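Local coordinates for protein dihydrofolate reductase (Moritella profunda, PDB 2ZZA) that catalyses the NADPH-dependent reduction of 7,8-dihydrofolate to 5,6,7,8-tetrahydrofolate, a step that probably sustains one-carbon metabolism for purine, glycine and DNA precursor synthesis, at residues H24-L29 / D147-N152; A8-R13 / L119-D124; H140-A145 / N152-L157. All coordinates share one frame; numbering follows the deposited sequence.

Interaction 1: H24-L29 / D147-N152; sequences HLPAEL and DKNPHN. With FOL (folic acid), chain D.
Asn149 and Pro26 approach from opposite directions, and the carboxamide of Asn149 comes to rest against the first turn of helix 26-36. Its OD1 accepts the N-H of Ala27 at 2.8 Å, with the donor tilted 15° from the carbonyl plane. OD1 of Asn149 also lies 3.1 Å from N of Pro26, which has no proton to give, and the bond is made by Ala27. The other branch of the amide, ND2, packs 3.1 Å from CB of Ala27. Asn149 reaches this place because its CG stands beside the backbone N, anti to the carbonyl carbon (chi1 -64°).

Leu25, at the N-cap position, turns to Pro150 and His151: its CD2 touches CD of Pro150 at 3.8 Å and meets the His151 ring at the edge, near the ring plane. Tyr153 and Ile117 also contact this leucine.

Within the first turn of the helix, Glu28 sends its carboxylate the other way, to folate. With CG anti to the backbone N (chi1 -156°) and a bend at the next torsion, OE1 receives the folate amine NA2 at 2.8 Å, nearly straight, while OE2 lies 2.6 Å from N3. Thr115 is a second partner for OE1. An acidic side chain paired with the amine and N3 edge of the pteridine is the hallmark of the dihydrofolate reductase active site.

Interaction 2: A8-R13 / L119-D124; sequences ALANNR and LTTEGD. With FOL (folic acid), chain D.
The flat amide of Asn11 meets the segment 119-124 in two ways. At its nitrogen end, ND2 donates to OG1 of Thr120 at 2.9 Å, the oxygen standing 18° out of the amide plane. Off one face of the amide lies the carbonyl oxygen of Leu119, which accepts instead from the backbone N of Asn11 at 2.8 Å, nearly along the C=O axis. The side chains of Asn11 and Thr120 cross at about a right angle; with CG beside its own backbone N (chi1 -65°), the asparagine amide is brought over to the threonine OG1. The second flat group is the folate pteridine, with CB of Ala8 resting above its plane, 3.4 Å from N3.

Water fills in where the two segments part. One molecule donates to O of Asn11 and accepts from N of Thr121 at 2.8 Å; another links ND2 of Asn12, 2.7 Å away, to O of Thr121. CB of Ala10 lies 3.3 Å from O of Leu119 and 4.2 Å from CG2 of Thr121.

Ala8 also gives its backbone N-H to O7N of the bound NADP. Strand 2-9 runs beside strand 111-117, where Leu9 pairs with Thr115 and Ile117, and the contact joins the loops that leave their ends. Trp23 packs on Ala10 and Pro22 on Thr121, while strands 14-16 and 125-126 carry the same two loops onward as a small antiparallel sheet.

Interaction 3: H140-A145 / N152-L157; sequences HESYAA and NYRFSL
Tyr143 and Tyr153, a hydrogen-bonded antiparallel pair, make the tight part of this contact. CB of Tyr143 sits over one face of the Tyr153 ring, 3.7 Å from its centroid, a CH-pi contact. The two ring planes are almost parallel, at 11°, but slid apart and barely overlap. Tyr153 comes beneath its neighbour because CG lies between the backbone N and the carbonyl carbon (chi1 57°). CB of Phe155 comes to the edge of the Tyr143 ring, 4.2 Å from CE1. With an alanine at Tyr153, CB of Tyr143 would probably lose the ring face it rests on, opening a gap toward Ala27 and Glu28 of helix 26-36.

The opposite face is looser. His140, Ser142 and Arg154 are all exposed there, and OG of Ser142 only brushes CD of Arg154 at 3.9 Å.

Four backbone bonds join the strands, among them Tyr143 N to Tyr153 O at 2.7 Å. Past the strand end, OD1 of Asn152 accepts the N-H of Ala145 at 2.6 Å, in the carbonyl plane, while its ND2 turns to Glu118. The backbone bonds hold the strands together, while apolar and aromatic contacts gather on the face of Tyr143, Tyr153 and Phe155.

In the fold
All three contacts gather at one end of the main mixed sheet. Interactions 1 and 3 have centres about 11 Å apart and share Asn152: the loop that interaction 1 brings to helix 26-36 is the connection of the hairpin in interaction 3, and Tyr153 packs its OH against Ala27. The centre of interaction 2 is about 15 Å from the centres of both; it touches interaction 1, where His151 meets Leu119, but not interaction 3. Along the chain, 8-13 comes first, then 24-29, 119-124, 140-145, 147-152 and 152-157, so that interaction 1 crosses both others. Glu28 of interaction 1 and Ala8 of interaction 2 both reach the folate, which puts these two contacts beside the active site.

Interaction 1: H24-L29 / D147-N152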
loop_
_atom_site.group_PDB
_atom_site.type_symbol
_atom_site.label_atom_id
_atom_site.label_comp_id
_atom_site.label_asym_id
_atom_site.label_seq_id
_atom_site.Cartn_x
_atom_site.Cartn_y
_atom_site.Cartn_z
ATOM N N HIS A 24 12.535 -9.173 -1.102
ATOM C CA HIS A 24 11.694 -10.228 -0.549
ATOM C C HIS A 24 11.875 -10.356 0.961
ATOM O O HIS A 24 12.873 -10.894 1.444
ATOM C CB HIS A 24 11.993 -11.570 -1.211
ATOM C CG HIS A 24 11.116 -12.680 -0.722
ATOM N ND1 HIS A 24 9.740 -12.634 -0.813
ATOM C CD2 HIS A 24 11.413 -13.849 -0.106
ATOM C CE1 HIS A 24 9.228 -13.725 -0.273
ATOM N NE2 HIS A 24 10.222 -14.479 0.165
ATOM N N LEU A 25 10.896 -9.850 1.702
ATOM C CA LEU A 25 10.922 -9.896 3.154
ATOM C C LEU A 25 9.601 -10.511 3.605
ATOM O O LEU A 25 8.633 -9.801 3.880
ATOM C CB LEU A 25 11.077 -8.482 3.720
ATOM C CG LEU A 25 12.362 -7.727 3.349
ATOM C CD1 LEU A 25 12.268 -6.286 3.834
ATOM C CD2 LEU A 25 13.570 -8.420 3.972
ATOM N N PRO A 26 9.544 -11.848 3.686
ATOM C CA PRO A 26 8.303 -12.508 4.107
ATOM C C PRO A 26 7.696 -11.954 5.393
ATOM O O PRO A 26 6.482 -11.776 5.482
ATOM C CB PRO A 26 8.708 -13.980 4.223
ATOM C CG PRO A 26 10.184 -13.922 4.480
ATOM C CD PRO A 26 10.640 -12.822 3.558
ATOM N N ALA A 27 8.535 -11.673 6.382
ATOM C CA ALA A 27 8.047 -11.137 7.642
ATOM C C ALA A 27 7.411 -9.762 7.451
ATOM O O ALA A 27 6.515 -9.380 8.203
ATOM C CB ALA A 27 9.183 -11.048 8.642
ATOM N N GLU A 28 7.881 -9.011 6.459
ATOM C CA GLU A 28 7.332 -7.682 6.203
ATOM C C GLU A 28 5.975 -7.818 5.505
ATOM O O GLU A 28 5.071 -7.015 5.732
ATOM C CB GLU A 28 8.301 -6.852 5.348
ATOM C CG GLU A 28 8.117 -5.349 5.502
ATOM C CD GLU A 28 6.877 -4.821 4.797
ATOM O OE1 GLU A 28 6.247 -3.869 5.320
ATOM O OE2 GLU A 28 6.539 -5.349 3.715
ATOM N N LEU A 29 5.838 -8.833 4.657
ATOM C CA LEU A 29 4.567 -9.082 3.974
ATOM C C LEU A 29 3.515 -9.491 5.007
ATOM O O LEU A 29 2.329 -9.223 4.839
ATOM C CB LEU A 29 4.723 -10.190 2.930
ATOM C CG LEU A 29 5.294 -9.758 1.580
ATOM C CD1 LEU A 29 5.406 -10.964 0.655
ATOM C CD2 LEU A 29 4.384 -8.705 0.970
ATOM N N ASP A 147 17.304 -14.364 9.725
ATOM C CA ASP A 147 17.319 -15.623 9.012
ATOM C C ASP A 147 16.589 -15.606 7.668
ATOM O O ASP A 147 17.169 -15.916 6.624
ATOM C CB ASP A 147 16.681 -16.680 9.911
ATOM C CG ASP A 147 17.001 -18.071 9.475
ATOM O OD1 ASP A 147 16.313 -19.014 9.926
ATOM O OD2 ASP A 147 17.956 -18.213 8.686
ATOM N N LYS A 148 15.314 -15.232 7.709
ATOM C CA LYS A 148 14.468 -15.223 6.522
ATOM C C LYS A 148 14.158 -13.848 5.937
ATOM O O LYS A 148 13.449 -13.744 4.937
ATOM C CB LYS A 148 13.173 -15.961 6.856
ATOM C CG LYS A 148 13.433 -17.241 7.638
ATOM C CD LYS A 148 12.186 -18.077 7.845
ATOM C CE LYS A 148 12.519 -19.310 8.674
ATOM N NZ LYS A 148 11.351 -20.204 8.844
ATOM N N ASN A 149 14.691 -12.804 6.561
ATOM C CA ASN A 149 14.487 -11.430 6.106
ATOM C C ASN A 149 15.853 -10.751 6.154
ATOM O O ASN A 149 16.257 -10.204 7.180
ATOM C CB ASN A 149 13.485 -10.746 7.023
ATOM C CG ASN A 149 12.118 -11.393 6.955
ATOM O OD1 ASN A 149 11.300 -11.055 6.103
ATOM N ND2 ASN A 149 11.873 -12.352 7.842
ATOM N N PRO A 150 16.578 -10.771 5.029
ATOM C CA PRO A 150 17.916 -10.198 4.881
ATOM C C PRO A 150 18.114 -8.681 4.915
ATOM O O PRO A 150 19.229 -8.213 4.710
ATOM C CB PRO A 150 18.393 -10.808 3.572
ATOM C CG PRO A 150 17.141 -10.797 2.757
ATOM C CD PRO A 150 16.095 -11.302 3.734
ATOM N N HIS A 151 17.064 -7.913 5.169
ATOM C CA HIS A 151 17.218 -6.462 5.219
ATOM C C HIS A 151 16.601 -5.882 6.481
ATOM O O HIS A 151 15.548 -6.340 6.932
ATOM C CB HIS A 151 16.548 -5.795 4.015
ATOM C CG HIS A 151 17.092 -6.227 2.690
ATOM N ND1 HIS A 151 16.344 -6.934 1.773
ATOM C CD2 HIS A 151 18.301 -6.025 2.113
ATOM C CE1 HIS A 151 17.067 -7.149 0.689
ATOM N NE2 HIS A 151 18.258 -6.607 0.869
ATOM N N ASN A 152 17.254 -4.878 7.055
ATOM C CA ASN A 152 16.706 -4.231 8.237
ATOM C C ASN A 152 15.581 -3.336 7.730
ATOM O O ASN A 152 15.654 -2.814 6.616
ATOM C CB ASN A 152 17.743 -3.339 8.924
ATOM C CG ASN A 152 18.997 -4.091 9.321
ATOM O OD1 ASN A 152 18.934 -5.165 9.917
ATOM N ND2 ASN A 152 20.150 -3.516 9.000
HETATM N N1 FOL D . 2.993 -2.580 1.914
HETATM C C2 FOL D . 3.948 -3.111 2.690
HETATM N NA2 FOL D . 4.122 -2.655 3.927
HETATM N N3 FOL D . 4.734 -4.169 2.215
HETATM C C4 FOL D . 4.504 -4.666 0.927
HETATM O O4 FOL D . 5.163 -5.608 0.490
HETATM C C4A FOL D . 3.498 -4.094 0.157
HETATM N N5 FOL D . 3.198 -4.599 -1.048
HETATM C C6 FOL D . 2.169 -4.095 -1.741
HETATM C C7 FOL D . 1.429 -3.043 -1.210
HETATM N N8 FOL D . 1.732 -2.541 -0.027
HETATM C C8A FOL D . 2.753 -3.044 0.680
HETATM C C9 FOL D . 1.772 -4.678 -3.099
HETATM N N10 FOL D . 2.370 -6.000 -3.342
HETATM C C11 FOL D . 1.256 -9.417 -1.318
HETATM C C12 FOL D . 2.222 -9.471 -2.319
HETATM C C13 FOL D . 2.590 -8.313 -2.994
HETATM C C14 FOL D . 1.997 -7.094 -2.681
HETATM C C15 FOL D . 1.035 -7.041 -1.678
HETATM C C16 FOL D . 0.669 -8.198 -0.997
HETATM C C FOL D . 0.842 -10.696 -0.586
HETATM O O FOL D . 0.986 -11.801 -1.107
HETATM N N FOL D . 0.316 -10.512 0.622
HETATM C CA FOL D . -0.156 -11.624 1.463
HETATM C CB FOL D . 0.918 -12.040 2.471
HETATM C CG FOL D . 2.105 -12.737 1.802
HETATM C CD FOL D . 1.710 -14.102 1.233
HETATM O OE1 FOL D . 0.581 -14.543 1.541
HETATM O OE2 FOL D . 2.553 -14.683 0.515
HETATM C CT FOL D . -1.396 -11.156 2.226
HETATM O O1 FOL D . -1.504 -9.925 2.418
HETATM O O2 FOL D . -2.202 -12.036 2.601
#

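Interaction 2: A8-R13 / L119-D124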
loop_
_atom_site.group_PDB
_atom_site.type_symbol
_atom_site.label_atom_id
_atom_site.label_comp_id
_atom_site.label_asym_id
_atom_site.label_seq_id
_atom_site.Cartn_x
_atom_site.Cartn_y
_atom_site.Cartn_z
ATOM N N ALA A 8 5.772 -0.125 1.522
ATOM C CA ALA A 8 7.109 -0.461 2.002
ATOM C C ALA A 8 8.077 0.180 1.008
ATOM O O ALA A 8 8.107 -0.189 -0.172
ATOM C CB ALA A 8 7.304 -1.974 2.038
ATOM N N LEU A 9 8.851 1.156 1.481
ATOM C CA LEU A 9 9.797 1.852 0.627
ATOM C C LEU A 9 11.259 1.617 0.951
ATOM O O LEU A 9 11.667 1.604 2.109
ATOM C CB LEU A 9 9.557 3.368 0.649
ATOM C CG LEU A 9 8.491 4.018 1.523
ATOM C CD1 LEU A 9 8.575 5.526 1.339
ATOM C CD2 LEU A 9 7.105 3.515 1.138
ATOM N N ALA A 10 12.043 1.431 -0.102
ATOM C CA ALA A 10 13.475 1.257 0.033
ATOM C C ALA A 10 13.967 2.705 0.013
ATOM O O ALA A 10 13.153 3.632 -0.001
ATOM C CB ALA A 10 14.027 0.484 -1.160
ATOM N N ASN A 11 15.275 2.919 0.017
ATOM C CA ASN A 11 15.767 4.285 -0.008
ATOM C C ASN A 11 15.290 4.983 -1.277
ATOM O O ASN A 11 14.972 4.332 -2.269
ATOM C CB ASN A 11 17.293 4.304 0.069
ATOM C CG ASN A 11 17.812 3.760 1.387
ATOM O OD1 ASN A 11 17.300 4.105 2.460
ATOM N ND2 ASN A 11 18.835 2.912 1.320
ATOM N N ASN A 12 15.230 6.308 -1.238
ATOM C CA ASN A 12 14.788 7.095 -2.385
ATOM C C ASN A 12 13.319 6.824 -2.707
ATOM O O ASN A 12 12.857 7.095 -3.811
ATOM C CB ASN A 12 15.652 6.787 -3.612
ATOM C CG ASN A 12 17.131 7.029 -3.360
ATOM O OD1 ASN A 12 17.538 8.131 -2.983
ATOM N ND2 ASN A 12 17.945 5.997 -3.569
ATOM N N ARG A 13 12.600 6.283 -1.733
ATOM C CA ARG A 13 11.174 5.983 -1.868
ATOM C C ARG A 13 10.813 4.948 -2.932
ATOM O O ARG A 13 9.669 4.903 -3.379
ATOM C CB ARG A 13 10.379 7.265 -2.136
ATOM C CG ARG A 13 10.633 8.388 -1.130
ATOM C CD ARG A 13 9.516 9.420 -1.166
ATOM N NE ARG A 13 9.298 9.981 -2.498
ATOM C CZ ARG A 13 10.033 10.943 -3.050
ATOM N NH1 ARG A 13 9.746 11.376 -4.270
ATOM N NH2 ARG A 13 11.048 11.485 -2.387
ATOM N N LEU A 119 17.713 -0.242 2.207
ATOM C CA LEU A 119 18.215 -0.802 0.967
ATOM C C LEU A 119 18.156 0.207 -0.176
ATOM O O LEU A 119 17.184 0.950 -0.308
ATOM C CB LEU A 119 17.374 -2.029 0.605
ATOM C CG LEU A 119 17.523 -2.642 -0.786
ATOM C CD1 LEU A 119 18.817 -3.449 -0.859
ATOM C CD2 LEU A 119 16.323 -3.528 -1.074
ATOM N N THR A 120 19.203 0.238 -0.993
ATOM C CA THR A 120 19.244 1.130 -2.145
ATOM C C THR A 120 19.197 0.219 -3.351
ATOM O O THR A 120 20.120 -0.555 -3.585
ATOM C CB THR A 120 20.537 1.965 -2.181
ATOM O OG1 THR A 120 20.526 2.892 -1.091
ATOM C CG2 THR A 120 20.641 2.742 -3.487
ATOM N N THR A 121 18.109 0.301 -4.105
ATOM C CA THR A 121 17.929 -0.546 -5.271
ATOM C C THR A 121 17.265 0.201 -6.435
ATOM O O THR A 121 16.644 1.253 -6.254
ATOM C CB THR A 121 17.088 -1.799 -4.888
ATOM O OG1 THR A 121 17.061 -2.720 -5.984
ATOM C CG2 THR A 121 15.665 -1.402 -4.524
ATOM N N GLU A 122 17.412 -0.349 -7.634
ATOM C CA GLU A 122 16.838 0.246 -8.833
ATOM C C GLU A 122 15.313 0.155 -8.805
ATOM O O GLU A 122 14.752 -0.829 -8.321
ATOM C CB GLU A 122 17.380 -0.478 -10.071
ATOM C CG GLU A 122 16.659 -0.152 -11.366
ATOM C CD GLU A 122 17.199 -0.934 -12.549
ATOM O OE1 GLU A 122 17.816 -2.002 -12.329
ATOM O OE2 GLU A 122 16.991 -0.492 -13.700
ATOM N N GLY A 123 14.643 1.179 -9.324
ATOM C CA GLY A 123 13.191 1.159 -9.343
ATOM C C GLY A 123 12.584 1.865 -10.540
ATOM O O GLY A 123 13.276 2.593 -11.251
ATOM N N ASP A 124 11.296 1.635 -10.776
ATOM C CA ASP A 124 10.596 2.296 -11.868
ATOM C C ASP A 124 9.263 2.835 -11.357
ATOM O O ASP A 124 8.415 3.275 -12.129
ATOM C CB ASP A 124 10.389 1.360 -13.074
ATOM C CG ASP A 124 9.504 0.158 -12.770
ATOM O OD1 ASP A 124 8.812 0.137 -11.728
ATOM O OD2 ASP A 124 9.494 -0.775 -13.606
HETATM N N1 FOL D . 2.993 -2.580 1.914
HETATM C C2 FOL D . 3.948 -3.111 2.690
HETATM N NA2 FOL D . 4.122 -2.655 3.927
HETATM N N3 FOL D . 4.734 -4.169 2.215
HETATM C C4 FOL D . 4.504 -4.666 0.927
HETATM O O4 FOL D . 5.163 -5.608 0.490
HETATM C C4A FOL D . 3.498 -4.094 0.157
HETATM N N5 FOL D . 3.198 -4.599 -1.048
HETATM C C6 FOL D . 2.169 -4.095 -1.741
HETATM C C7 FOL D . 1.429 -3.043 -1.210
HETATM N N8 FOL D . 1.732 -2.541 -0.027
HETATM C C8A FOL D . 2.753 -3.044 0.680
HETATM C C9 FOL D . 1.772 -4.678 -3.099
HETATM N N10 FOL D . 2.370 -6.000 -3.342
HETATM C C11 FOL D . 1.256 -9.417 -1.318
HETATM C C12 FOL D . 2.222 -9.471 -2.319
HETATM C C13 FOL D . 2.590 -8.313 -2.994
HETATM C C14 FOL D . 1.997 -7.094 -2.681
HETATM C C15 FOL D . 1.035 -7.041 -1.678
HETATM C C16 FOL D . 0.669 -8.198 -0.997
HETATM C C FOL D . 0.842 -10.696 -0.586
HETATM O O FOL D . 0.986 -11.801 -1.107
HETATM N N FOL D . 0.316 -10.512 0.622
HETATM C CA FOL D . -0.156 -11.624 1.463
HETATM C CB FOL D . 0.918 -12.040 2.471
HETATM C CG FOL D . 2.105 -12.737 1.802
HETATM C CD FOL D . 1.710 -14.102 1.233
HETATM O OE1 FOL D . 0.581 -14.543 1.541
HETATM O OE2 FOL D . 2.553 -14.683 0.515
HETATM C CT FOL D . -1.396 -11.156 2.226
HETATM O O1 FOL D . -1.504 -9.925 2.418
HETATM O O2 FOL D . -2.202 -12.036 2.601
HETATM O O HOH W 1 16.367 2.300 -3.214
HETATM O O HOH W 2 17.155 4.335 -5.550
#

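Interaction 3: H140-A145 / N152-L157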
loop_
_atom_site.group_PDB
_atom_site.type_symbol
_atom_site.label_atom_id
_atom_site.label_comp_id
_atom_site.label_asym_id
_atom_site.label_seq_id
_atom_site.Cartn_x
_atom_site.Cartn_y
_atom_site.Cartn_z
ATOM N N HIS A 140 5.894 2.879 15.990
ATOM C CA HIS A 140 7.097 2.527 15.263
ATOM C C HIS A 140 7.716 1.280 15.859
ATOM O O HIS A 140 7.542 0.991 17.045
ATOM C CB HIS A 140 8.101 3.685 15.286
ATOM C CG HIS A 140 8.823 3.841 16.586
ATOM N ND1 HIS A 140 9.843 2.999 16.977
ATOM C CD2 HIS A 140 8.679 4.747 17.583
ATOM C CE1 HIS A 140 10.298 3.382 18.159
ATOM N NE2 HIS A 140 9.609 4.440 18.548
ATOM N N GLU A 141 8.412 0.527 15.022
ATOM C CA GLU A 141 9.086 -0.675 15.468
ATOM C C GLU A 141 10.185 -0.979 14.471
ATOM O O GLU A 141 9.969 -0.926 13.260
ATOM C CB GLU A 141 8.120 -1.856 15.549
ATOM C CG GLU A 141 8.784 -3.126 16.064
ATOM C CD GLU A 141 9.244 -3.000 17.511
ATOM O OE1 GLU A 141 8.425 -3.267 18.417
ATOM O OE2 GLU A 141 10.419 -2.623 17.742
ATOM N N SER A 142 11.373 -1.274 14.979
ATOM C CA SER A 142 12.488 -1.597 14.111
ATOM C C SER A 142 12.637 -3.103 14.062
ATOM O O SER A 142 12.431 -3.787 15.063
ATOM C CB SER A 142 13.780 -0.964 14.636
ATOM O OG SER A 142 13.726 0.451 14.544
ATOM N N TYR A 143 12.985 -3.619 12.891
ATOM C CA TYR A 143 13.171 -5.050 12.723
ATOM C C TYR A 143 14.539 -5.315 12.112
ATOM O O TYR A 143 14.788 -4.981 10.953
ATOM C CB TYR A 143 12.074 -5.633 11.832
ATOM C CG TYR A 143 10.671 -5.468 12.387
ATOM C CD1 TYR A 143 9.990 -4.255 12.273
ATOM C CD2 TYR A 143 10.020 -6.528 13.016
ATOM C CE1 TYR A 143 8.697 -4.103 12.767
ATOM C CE2 TYR A 143 8.724 -6.385 13.518
ATOM C CZ TYR A 143 8.070 -5.170 13.386
ATOM O OH TYR A 143 6.788 -5.028 13.867
ATOM N N ALA A 144 15.429 -5.907 12.899
ATOM C CA ALA A 144 16.774 -6.205 12.423
ATOM C C ALA A 144 16.718 -7.351 11.425
ATOM O O ALA A 144 15.898 -8.256 11.552
ATOM C CB ALA A 144 17.676 -6.572 13.591
ATOM N N ALA A 145 17.587 -7.301 10.425
ATOM C CA ALA A 145 17.632 -8.344 9.415
ATOM C C ALA A 145 17.843 -9.675 10.113
ATOM O O ALA A 145 18.519 -9.738 11.144
ATOM C CB ALA A 145 18.773 -8.081 8.450
ATOM N N ASN A 152 17.254 -4.878 7.055
ATOM C CA ASN A 152 16.706 -4.231 8.237
ATOM C C ASN A 152 15.581 -3.336 7.730
ATOM O O ASN A 152 15.654 -2.814 6.616
ATOM C CB ASN A 152 17.743 -3.339 8.924
ATOM C CG ASN A 152 18.997 -4.091 9.321
ATOM O OD1 ASN A 152 18.934 -5.165 9.917
ATOM N ND2 ASN A 152 20.150 -3.516 9.000
ATOM N N TYR A 153 14.534 -3.178 8.529
ATOM C CA TYR A 153 13.439 -2.295 8.155
ATOM C C TYR A 153 12.779 -1.732 9.401
ATOM O O TYR A 153 12.896 -2.289 10.491
ATOM C CB TYR A 153 12.402 -2.987 7.253
ATOM C CG TYR A 153 11.766 -4.249 7.794
ATOM C CD1 TYR A 153 12.398 -5.486 7.659
ATOM C CD2 TYR A 153 10.516 -4.214 8.403
ATOM C CE1 TYR A 153 11.791 -6.662 8.114
ATOM C CE2 TYR A 153 9.903 -5.377 8.861
ATOM C CZ TYR A 153 10.546 -6.597 8.711
ATOM O OH TYR A 153 9.941 -7.751 9.153
ATOM N N ARG A 154 12.089 -0.614 9.233
ATOM C CA ARG A 154 11.443 0.053 10.346
ATOM C C ARG A 154 10.018 0.443 9.993
ATOM O O ARG A 154 9.772 1.072 8.962
ATOM C CB ARG A 154 12.274 1.288 10.720
ATOM C CG ARG A 154 11.629 2.266 11.681
ATOM C CD ARG A 154 12.657 3.312 12.133
ATOM N NE ARG A 154 13.219 4.101 11.031
ATOM C CZ ARG A 154 12.596 5.122 10.447
ATOM N NH1 ARG A 154 11.387 5.483 10.858
ATOM N NH2 ARG A 154 13.183 5.790 9.457
ATOM N N PHE A 155 9.076 0.042 10.840
ATOM C CA PHE A 155 7.679 0.381 10.619
ATOM C C PHE A 155 7.381 1.725 11.273
ATOM O O PHE A 155 7.844 2.004 12.377
ATOM C CB PHE A 155 6.749 -0.670 11.218
ATOM C CG PHE A 155 5.302 -0.299 11.126
ATOM C CD1 PHE A 155 4.649 -0.297 9.896
ATOM C CD2 PHE A 155 4.605 0.113 12.257
ATOM C CE1 PHE A 155 3.318 0.114 9.790
ATOM C CE2 PHE A 155 3.279 0.527 12.166
ATOM C CZ PHE A 155 2.634 0.529 10.928
ATOM N N SER A 156 6.590 2.545 10.597
ATOM C CA SER A 156 6.240 3.857 11.107
ATOM C C SER A 156 4.782 4.164 10.771
ATOM O O SER A 156 4.383 4.110 9.612
ATOM C CB SER A 156 7.167 4.904 10.475
ATOM O OG SER A 156 6.722 6.228 10.709
ATOM N N LEU A 157 3.984 4.461 11.789
ATOM C CA LEU A 157 2.589 4.801 11.564
ATOM C C LEU A 157 2.492 6.308 11.708
ATOM O O LEU A 157 2.668 6.853 12.800
ATOM C CB LEU A 157 1.684 4.113 12.585
ATOM C CG LEU A 157 0.185 4.368 12.391
ATOM C CD1 LEU A 157 -0.244 3.892 11.014
ATOM C CD2 LEU A 157 -0.602 3.646 13.472
#